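Local coordinates for SnoaL-like domain-containing protein (Agrobacterium tumefaciens str. C58, PDB 3DXO) that is of uncharacterised activity but belongs to the SnoaL-like family and is a putative isomerase, pairing here with a second copy of itself, at the interface of chains A and B. Sequence-based numbering; all coordinates share one arbitrary frame. Chains: chain A/B, uncharacterized SnoaL-like Protein.

The interface of chains A and B. Residues chain A 98, 114-117; chain B 74-76, 81.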
# COMPACT_ATOMS: atom_id res chain seq x y z
N THR A 98 1.52 -7.47 -4.26
CA THR A 98 1.97 -6.09 -4.27
C THR A 98 2.30 -5.70 -2.83
O THR A 98 1.62 -6.12 -1.90
CB THR A 98 0.90 -5.17 -4.88
OG1 THR A 98 0.67 -5.58 -6.23
CG2 THR A 98 1.34 -3.74 -4.89
N GLY A 114 1.49 -6.34 2.67
CA GLY A 114 1.32 -7.01 1.37
C GLY A 114 -0.11 -7.33 0.96
O GLY A 114 -1.01 -7.42 1.81
N PHE A 115 -0.33 -7.49 -0.33
CA PHE A 115 -1.62 -7.86 -0.86
C PHE A 115 -1.45 -8.93 -1.96
O PHE A 115 -0.36 -9.09 -2.49
CB PHE A 115 -2.32 -6.64 -1.42
CG PHE A 115 -2.57 -5.56 -0.39
CD1 PHE A 115 -1.59 -4.60 -0.12
CD2 PHE A 115 -3.76 -5.51 0.31
CE1 PHE A 115 -1.81 -3.61 0.83
CE2 PHE A 115 -3.97 -4.53 1.25
CZ PHE A 115 -3.01 -3.58 1.52
N LEU A 116 -2.51 -9.68 -2.28
CA LEU A 116 -2.43 -10.69 -3.32
C LEU A 116 -3.11 -10.23 -4.61
O LEU A 116 -4.13 -9.53 -4.56
CB LEU A 116 -3.01 -12.00 -2.83
CG LEU A 116 -2.10 -12.72 -1.81
CD1 LEU A 116 -2.86 -13.83 -1.10
CD2 LEU A 116 -0.78 -13.24 -2.42
N ASP A 117 -2.53 -10.63 -5.75
CA ASP A 117 -3.02 -10.31 -7.11
C ASP A 117 -3.18 -11.59 -7.98
O ASP A 117 -2.39 -12.55 -7.85
CB ASP A 117 -2.00 -9.43 -7.85
CG ASP A 117 -1.61 -8.17 -7.09
OD1 ASP A 117 -2.48 -7.55 -6.47
OD2 ASP A 117 -0.41 -7.79 -7.13
N ASP B 74 -9.74 -4.83 -2.31
CA ASP B 74 -9.47 -6.03 -1.55
C ASP B 74 -8.83 -5.64 -0.23
O ASP B 74 -8.73 -4.46 0.11
CB ASP B 74 -8.56 -6.98 -2.36
CG ASP B 74 -7.16 -6.42 -2.58
OD1 ASP B 74 -7.01 -5.20 -2.70
OD2 ASP B 74 -6.21 -7.20 -2.66
N GLY B 75 -8.37 -6.64 0.51
CA GLY B 75 -7.70 -6.35 1.75
C GLY B 75 -7.70 -7.48 2.73
O GLY B 75 -7.99 -8.63 2.40
N HIS B 76 -7.36 -7.12 3.96
CA HIS B 76 -7.25 -8.05 5.07
C HIS B 76 -7.11 -7.27 6.36
O HIS B 76 -6.58 -6.15 6.35
CB HIS B 76 -6.06 -8.99 4.88
CG HIS B 76 -4.77 -8.29 4.65
ND1 HIS B 76 -3.99 -7.81 5.68
CD2 HIS B 76 -4.12 -7.97 3.50
CE1 HIS B 76 -2.91 -7.24 5.18
NE2 HIS B 76 -2.96 -7.34 3.86
N ARG B 81 -7.30 -2.02 0.15
CA ARG B 81 -6.55 -1.53 -1.00
C ARG B 81 -7.47 -1.40 -2.20
O ARG B 81 -8.26 -2.30 -2.49
CB ARG B 81 -5.43 -2.48 -1.41
CG ARG B 81 -4.86 -2.08 -2.78
CD ARG B 81 -3.77 -2.99 -3.30
NE ARG B 81 -4.23 -4.34 -3.57
CZ ARG B 81 -3.57 -5.19 -4.32
NH1 ARG B 81 -2.45 -4.84 -4.91
NH2 ARG B 81 -4.03 -6.42 -4.50
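With CG anti to the backbone N (chi1 168°) and the chain bent at chi3 (64°), B:Arg81 reaches from strand 79-87 across A:Phe115 of strand 109-117, whose own CG stands anti to its carbonyl carbon, beside the backbone N. Both strands belong to the SnoaL-like fold, a cone-shaped alpha+beta barrel, and the patch illustrates how one arginine, held by an acid of its own chain, can reach an acid of the partner across a two-fold sheet-to-sheet interface, possibly that of a dimer in solution. The two side chains run alongside one another, pointing opposite ways. CB of B:Arg81 lies over one face of the A:Phe115 ring, offset toward its rim and 3.9 Å from the centroid. A:Phe115 CB in turn sits over the centre of the guanidinium, 3.5 Å from B:Arg81 CZ. Ring and guanidinium planes are 19° apart.

Two carboxylates meet the edge of that guanidinium. Within chain B, B:Asp74 takes it side-on: B:Arg81 NE gives a nearly straight bond to B:Asp74 OD1 (3.0 Å) and NH2 one to OD2, which fixes the rotation of the guanidinium. From chain A, OD1 of A:Asp117 accepts a 2.7 Å salt-bridging hydrogen bond from B:Arg81 NH2, approached almost end-on to its C-O bond; NH1 adds a weak one. The carboxylate is in turn positioned by A:Thr98, whose hydroxyl OG1 donates to the syn lone pair of A:Asp117 OD2 at 2.6 Å. The arginine probably offsets the repulsion between the two acids, whose nearest oxygens, A:Asp117 OD1 and B:Asp74 OD2, are 5.3 Å apart.

At the end of strand 72-76, which also carries B:Asp74, the imidazole NE2 of B:His76 donates to the backbone O of A:Gly114 at 2.8 Å, almost head-on to the carbonyl, which lies somewhat out of the imidazole plane.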